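Local coordinates for 2S Albumin protein (Dolichos, PDB 6IX1) that is a seed albumin with a hemopexin fold, probably serving in storage and possibly in ligand binding, at residues A[129-134]-A[196-201]; A[120-125]-A[181-186]. One frame throughout, in Å; residues are numbered along the deposited sequence.

Interaction 1: A[129-134]-A[196-201]. With SO4 (sulfate ion), chain E.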
loop_
_atom_site.group_PDB
_atom_site.type_symbol
_atom_site.label_atom_id
_atom_site.label_comp_id
_atom_site.label_asym_id
_atom_site.label_seq_id
_atom_site.Cartn_x
_atom_site.Cartn_y
_atom_site.Cartn_z
ATOM N N GLU A 129 -10.794 -8.747 2.565
ATOM C CA GLU A 129 -10.350 -8.436 1.227
ATOM C C GLU A 129 -9.308 -7.313 1.195
ATOM O O GLU A 129 -9.277 -6.414 2.036
ATOM C CB GLU A 129 -11.482 -8.055 0.325
ATOM C CG GLU A 129 -12.328 -9.275 -0.014
ATOM C CD GLU A 129 -13.524 -8.994 -0.908
ATOM O OE1 GLU A 129 -13.445 -7.964 -1.619
ATOM O OE2 GLU A 129 -14.475 -9.785 -0.835
ATOM N N VAL A 130 -8.462 -7.433 0.206
ATOM C CA VAL A 130 -7.383 -6.510 -0.144
ATOM C C VAL A 130 -7.446 -6.253 -1.630
ATOM O O VAL A 130 -7.493 -7.223 -2.444
ATOM C CB VAL A 130 -6.035 -7.104 0.219
ATOM C CG1 VAL A 130 -4.920 -6.203 -0.220
ATOM C CG2 VAL A 130 -5.937 -7.407 1.698
ATOM N N TYR A 131 -7.469 -4.999 -2.038
ATOM C CA TYR A 131 -7.384 -4.576 -3.444
ATOM C C TYR A 131 -5.957 -4.702 -3.897
ATOM O O TYR A 131 -5.050 -4.256 -3.216
ATOM C CB TYR A 131 -7.854 -3.159 -3.651
ATOM C CG TYR A 131 -9.328 -3.008 -3.386
ATOM C CD1 TYR A 131 -10.265 -3.180 -4.372
ATOM C CD2 TYR A 131 -9.823 -2.579 -2.171
ATOM C CE1 TYR A 131 -11.615 -3.106 -4.175
ATOM C CE2 TYR A 131 -11.188 -2.471 -1.981
ATOM C CZ TYR A 131 -12.101 -2.710 -2.967
ATOM O OH TYR A 131 -13.407 -2.473 -2.753
ATOM N N LEU A 132 -5.730 -5.306 -5.057
ATOM C CA LEU A 132 -4.450 -5.479 -5.745
ATOM C C LEU A 132 -4.494 -4.760 -7.112
ATOM O O LEU A 132 -5.450 -4.994 -7.851
ATOM C CB LEU A 132 -4.112 -6.969 -5.943
ATOM C CG LEU A 132 -4.144 -7.854 -4.699
ATOM C CD1 LEU A 132 -3.796 -9.231 -5.126
ATOM C CD2 LEU A 132 -3.168 -7.452 -3.603
ATOM N N PHE A 133 -3.449 -3.986 -7.413
ATOM C CA PHE A 133 -3.417 -3.193 -8.636
ATOM C C PHE A 133 -2.161 -3.550 -9.409
ATOM O O PHE A 133 -1.086 -3.671 -8.805
ATOM C CB PHE A 133 -3.366 -1.698 -8.329
ATOM C CG PHE A 133 -4.603 -1.248 -7.611
ATOM C CD1 PHE A 133 -5.726 -0.918 -8.350
ATOM C CD2 PHE A 133 -4.698 -1.183 -6.201
ATOM C CE1 PHE A 133 -6.925 -0.560 -7.735
ATOM C CE2 PHE A 133 -5.882 -0.803 -5.605
ATOM C CZ PHE A 133 -6.968 -0.442 -6.356
ATOM N N LYS A 134 -2.305 -3.719 -10.731
ATOM C CA LYS A 134 -1.150 -3.978 -11.610
ATOM C C LYS A 134 -1.451 -3.355 -12.959
ATOM O O LYS A 134 -2.468 -3.751 -13.612
ATOM C CB LYS A 134 -0.873 -5.478 -11.833
ATOM C CG LYS A 134 0.287 -5.799 -12.739
ATOM C CD LYS A 134 1.621 -5.246 -12.303
ATOM C CE LYS A 134 2.746 -5.832 -13.098
ATOM N NZ LYS A 134 2.875 -7.232 -12.737
ATOM N N PHE A 196 -14.399 4.581 -0.697
ATOM C CA PHE A 196 -14.638 3.420 -1.550
ATOM C C PHE A 196 -15.789 2.611 -1.020
ATOM O O PHE A 196 -16.041 2.580 0.182
ATOM C CB PHE A 196 -13.381 2.582 -1.798
ATOM C CG PHE A 196 -12.823 1.846 -0.609
ATOM C CD1 PHE A 196 -11.999 2.483 0.327
ATOM C CD2 PHE A 196 -13.167 0.560 -0.345
ATOM C CE1 PHE A 196 -11.531 1.825 1.464
ATOM C CE2 PHE A 196 -12.674 -0.098 0.743
ATOM C CZ PHE A 196 -11.901 0.534 1.686
ATOM N N THR A 197 -16.435 1.907 -1.958
ATOM C CA THR A 197 -17.696 1.180 -1.714
ATOM C C THR A 197 -17.579 -0.236 -2.271
ATOM O O THR A 197 -17.922 -0.499 -3.441
ATOM C CB THR A 197 -18.893 1.909 -2.301
ATOM O OG1 THR A 197 -18.752 2.035 -3.715
ATOM C CG2 THR A 197 -19.105 3.254 -1.662
ATOM N N PRO A 198 -17.147 -1.236 -1.467
ATOM C CA PRO A 198 -16.977 -2.583 -2.010
ATOM C C PRO A 198 -18.307 -3.120 -2.556
ATOM O O PRO A 198 -19.356 -2.996 -1.945
ATOM C CB PRO A 198 -16.453 -3.391 -0.851
ATOM C CG PRO A 198 -15.693 -2.329 -0.111
ATOM C CD PRO A 198 -16.605 -1.117 -0.107
ATOM N N GLY A 199 -18.248 -3.690 -3.750
ATOM C CA GLY A 199 -19.383 -4.286 -4.450
ATOM C C GLY A 199 -20.261 -3.288 -5.171
ATOM O O GLY A 199 -21.243 -3.731 -5.752
ATOM N N ALA A 200 -19.913 -2.013 -5.166
ATOM C CA ALA A 200 -20.705 -0.938 -5.805
ATOM C C ALA A 200 -19.789 -0.038 -6.549
ATOM O O ALA A 200 -18.621 0.038 -6.242
ATOM C CB ALA A 200 -21.489 -0.123 -4.782
ATOM N N THR A 201 -20.306 0.722 -7.498
ATOM C CA THR A 201 -19.570 1.861 -8.107
ATOM C C THR A 201 -20.099 3.154 -7.524
ATOM O O THR A 201 -20.276 4.121 -8.225
ATOM C CB THR A 201 -19.664 1.783 -9.638
ATOM O OG1 THR A 201 -21.015 1.795 -10.006
ATOM C CG2 THR A 201 -19.026 0.562 -10.219
HETATM S S SO4 E . -15.064 -3.618 -5.603
HETATM O O1 SO4 E . -14.978 -4.403 -4.309
HETATM O O2 SO4 E . -14.761 -2.323 -4.990
HETATM O O3 SO4 E . -16.378 -3.795 -5.953
HETATM O O4 SO4 E . -14.104 -4.196 -6.460
#
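Tyr131 reaches from strand 129-134 to the loop 196-201, where Thr197 to Ala200 form a type II beta turn closed by Ala200 N to Thr197 O at 3.0 Å, and no hydrogen bond joins the two segments directly. The Tyr131 ring, its CG beside the backbone N and anti to the carbonyl carbon (chi1 -67°), turns its edge toward the face of Phe196 in an offset edge-to-face pair, centroids 5.7 Å apart and planes at 84°. The touching corner is Tyr131 CE2, 3.9 Å from Phe196 CE2. Past the ring, the phenol oxygen lies against Pro198, with Tyr131 OH 3.5 Å from Pro198 CG. The same oxygen meets a sulfate, probably from the crystallisation liquor, at the edge of the tyrosine ring: Tyr131 OH is 2.6 Å from sulfate O2 and 2.9 Å from O1, and its one proton could serve either. From the turn, Gly199 N donates to sulfate O3 at 2.9 Å, with an N-H...O angle of 146°, so the anion bridges the two segments. Tyr138 OH and Arg140 NE of strand 137-142 also bind it, and the arginine probably balances part of its charge. In the fold, strand 129-134 runs antiparallel between strands 120-123 and 137-142 of one propeller blade, while 196-201 links strands 190-195 and 204-211 of the next; Phe122 meets the rings of both Tyr131 and Phe196 at this blade-to-blade seam.

Interaction 2: A[120-125]-A[181-186]. With SO4 (sulfate ion), chain D.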
loop_
_atom_site.group_PDB
_atom_site.type_symbol
_atom_site.label_atom_id
_atom_site.label_comp_id
_atom_site.label_asym_id
_atom_site.label_seq_id
_atom_site.Cartn_x
_atom_site.Cartn_y
_atom_site.Cartn_z
ATOM N N SER A 120 0.386 -1.953 -6.329
ATOM C CA SER A 120 -0.154 -1.293 -5.148
ATOM C C SER A 120 -1.252 -2.145 -4.558
ATOM O O SER A 120 -1.765 -3.033 -5.287
ATOM C CB SER A 120 -0.719 0.087 -5.465
ATOM O OG SER A 120 -0.824 0.903 -4.348
ATOM N N ALA A 121 -1.635 -1.870 -3.323
ATOM C CA ALA A 121 -2.668 -2.616 -2.669
ATOM C C ALA A 121 -3.241 -1.847 -1.512
ATOM O O ALA A 121 -2.482 -1.036 -0.932
ATOM C CB ALA A 121 -2.127 -3.890 -2.162
ATOM N N PHE A 122 -4.455 -2.123 -1.081
ATOM C CA PHE A 122 -4.925 -1.510 0.166
ATOM C C PHE A 122 -5.985 -2.381 0.750
ATOM O O PHE A 122 -6.640 -3.132 -0.005
ATOM C CB PHE A 122 -5.398 -0.067 0.032
ATOM C CG PHE A 122 -6.644 0.218 -0.751
ATOM C CD1 PHE A 122 -7.874 0.148 -0.193
ATOM C CD2 PHE A 122 -6.578 0.561 -2.094
ATOM C CE1 PHE A 122 -8.987 0.478 -0.922
ATOM C CE2 PHE A 122 -7.664 0.945 -2.835
ATOM C CZ PHE A 122 -8.879 0.828 -2.232
ATOM N N ARG A 123 -6.166 -2.316 2.046
ATOM C CA ARG A 123 -7.126 -3.130 2.781
ATOM C C ARG A 123 -8.545 -2.633 2.627
ATOM O O ARG A 123 -8.838 -1.453 2.833
ATOM C CB ARG A 123 -6.676 -3.094 4.237
ATOM C CG ARG A 123 -7.495 -3.945 5.218
ATOM C CD ARG A 123 -7.361 -5.406 4.997
ATOM N NE ARG A 123 -7.871 -6.170 6.091
ATOM C CZ ARG A 123 -9.137 -6.596 6.271
ATOM N NH1 ARG A 123 -10.028 -6.432 5.295
ATOM N NH2 ARG A 123 -9.505 -7.293 7.309
ATOM N N SER A 124 -9.425 -3.540 2.234
ATOM C CA SER A 124 -10.831 -3.204 2.042
ATOM C C SER A 124 -11.537 -3.185 3.385
ATOM O O SER A 124 -11.130 -3.811 4.388
ATOM C CB SER A 124 -11.476 -4.207 1.103
ATOM O OG SER A 124 -12.840 -3.909 0.845
ATOM N N THR A 125 -12.698 -2.581 3.468
ATOM C CA THR A 125 -13.617 -2.793 4.553
ATOM C C THR A 125 -14.415 -4.098 4.360
ATOM O O THR A 125 -15.059 -4.453 5.316
ATOM C CB THR A 125 -14.615 -1.635 4.611
ATOM O OG1 THR A 125 -15.232 -1.524 3.335
ATOM C CG2 THR A 125 -13.991 -0.296 4.993
ATOM N N PRO A 181 -14.791 4.669 5.201
ATOM C CA PRO A 181 -14.111 3.765 4.273
ATOM C C PRO A 181 -13.271 4.564 3.281
ATOM O O PRO A 181 -13.443 4.539 2.058
ATOM C CB PRO A 181 -15.301 3.191 3.541
ATOM C CG PRO A 181 -16.243 4.355 3.401
ATOM C CD PRO A 181 -16.003 5.244 4.602
ATOM N N GLU A 182 -12.348 5.341 3.821
ATOM C CA GLU A 182 -11.468 6.172 2.988
ATOM C C GLU A 182 -10.176 5.403 2.653
ATOM O O GLU A 182 -9.725 4.526 3.382
ATOM C CB GLU A 182 -11.185 7.525 3.604
ATOM C CG GLU A 182 -12.430 8.300 3.843
ATOM C CD GLU A 182 -12.301 9.717 4.361
ATOM O OE1 GLU A 182 -11.193 10.173 4.655
ATOM O OE2 GLU A 182 -13.399 10.335 4.503
ATOM N N ALA A 183 -9.565 5.831 1.569
ATOM C CA ALA A 183 -8.277 5.307 1.128
ATOM C C ALA A 183 -7.512 6.386 0.415
ATOM O O ALA A 183 -8.133 7.277 -0.159
ATOM C CB ALA A 183 -8.447 4.118 0.234
ATOM N N TYR A 184 -6.190 6.270 0.412
ATOM C CA TYR A 184 -5.305 7.217 -0.275
ATOM C C TYR A 184 -4.645 6.461 -1.430
ATOM O O TYR A 184 -4.104 5.384 -1.221
ATOM C CB TYR A 184 -4.229 7.732 0.669
ATOM C CG TYR A 184 -4.748 8.622 1.718
ATOM C CD1 TYR A 184 -5.211 8.121 2.912
ATOM C CD2 TYR A 184 -4.830 9.988 1.521
ATOM C CE1 TYR A 184 -5.776 8.968 3.859
ATOM C CE2 TYR A 184 -5.390 10.830 2.461
ATOM C CZ TYR A 184 -5.796 10.336 3.683
ATOM O OH TYR A 184 -6.368 11.129 4.639
ATOM N N LEU A 185 -4.702 7.080 -2.614
ATOM C CA LEU A 185 -4.087 6.476 -3.833
ATOM C C LEU A 185 -2.996 7.485 -4.267
ATOM O O LEU A 185 -3.216 8.686 -4.315
ATOM C CB LEU A 185 -5.115 6.339 -4.974
ATOM C CG LEU A 185 -6.437 5.677 -4.600
ATOM C CD1 LEU A 185 -7.278 5.609 -5.869
ATOM C CD2 LEU A 185 -6.205 4.251 -4.081
ATOM N N PHE A 186 -1.852 6.927 -4.579
ATOM C CA PHE A 186 -0.692 7.728 -4.990
ATOM C C PHE A 186 -0.232 7.276 -6.389
ATOM O O PHE A 186 -0.201 6.108 -6.683
ATOM C CB PHE A 186 0.486 7.493 -4.031
ATOM C CG PHE A 186 0.205 7.888 -2.612
ATOM C CD1 PHE A 186 -0.385 7.056 -1.726
ATOM C CD2 PHE A 186 0.461 9.149 -2.186
ATOM C CE1 PHE A 186 -0.688 7.485 -0.435
ATOM C CE2 PHE A 186 0.158 9.667 -0.942
ATOM C CZ PHE A 186 -0.414 8.793 -0.050
HETATM S S SO4 D . -5.929 14.552 2.986
HETATM O O1 SO4 D . -6.083 15.893 3.432
HETATM O O2 SO4 D . -6.573 13.731 3.953
HETATM O O3 SO4 D . -4.602 14.208 2.935
HETATM O O4 SO4 D . -6.491 14.323 1.685
#
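Phe122 of strand 120-123 drives its ring against Ala183 and Leu185 of strand 182-187; the touching parts, 122-125 and 181-185, run nearly antiparallel end to end (167°) yet share no hydrogen bond. Their backbones stay well apart, Phe122 CA being 7.7 Å from Ala183 CA, and side chains fill the gap. The tight part is the buried aromatic end. Ala183 CB sits over one face of the Phe122 ring in a CH-pi contact, 4.0 Å from the centroid and 17° off the ring normal, shifted toward the CE1 rim. Phe122 has CG between its backbone N and carbonyl carbon (chi1 68°), which carries the ring across to the other strand. Leu185 meets the ring obliquely at another corner, its CD2 3.8 Å from Phe122 CE2; Ser174 of strand 173-176 touches both side chains. Each strand belongs to its own antiparallel sheet, so this is the packing of one blade on the next in a four-bladed hemopexin-type beta-propeller; between these segments the contact is apolar, while Ser174 OG beside it bonds Ser120 OG and Ala121 O across the two sheets. Toward the partly exposed end the contact thins. There Thr125, in the loop after its strand, lays its methyl beside Pro181, CG2 to CB at 4.0 Å, and Pro181 follows a cis peptide bond; Pro198 also touches Thr125. Tyr184 points away from segment 120-125, and its ring is stacked on Phe175. Its hydroxyl donates to a second sulfate, probably from the crystallisation liquor, Tyr184 OH to O2 at 2.7 Å, with the anion at the edge of the ring. In the crystal this ion bridges Tyr184 and Tyr191 OH to Gly32 N, in the loop between strands 23-28 and 37-44.

Interactions 1 and 2 lie about 8 Å apart, centre to centre, on one seam between the third and fourth sheets along the chain. Strands 120-123 and 129-134 are sequence neighbours and adjacent antiparallel partners in one sheet, tied by the probable backbone bonds Tyr131 N to Phe122 O and Phe133 N to Ser120 O. Their partners, 181-186 and 196-201, both come from the following blade, so the segments alternate along the chain in the order 120-125, 129-134, 181-186, 196-201. Interaction 2 lies nearer the centre of the chain and interaction 1 farther out, so together they join the two blades at different depths.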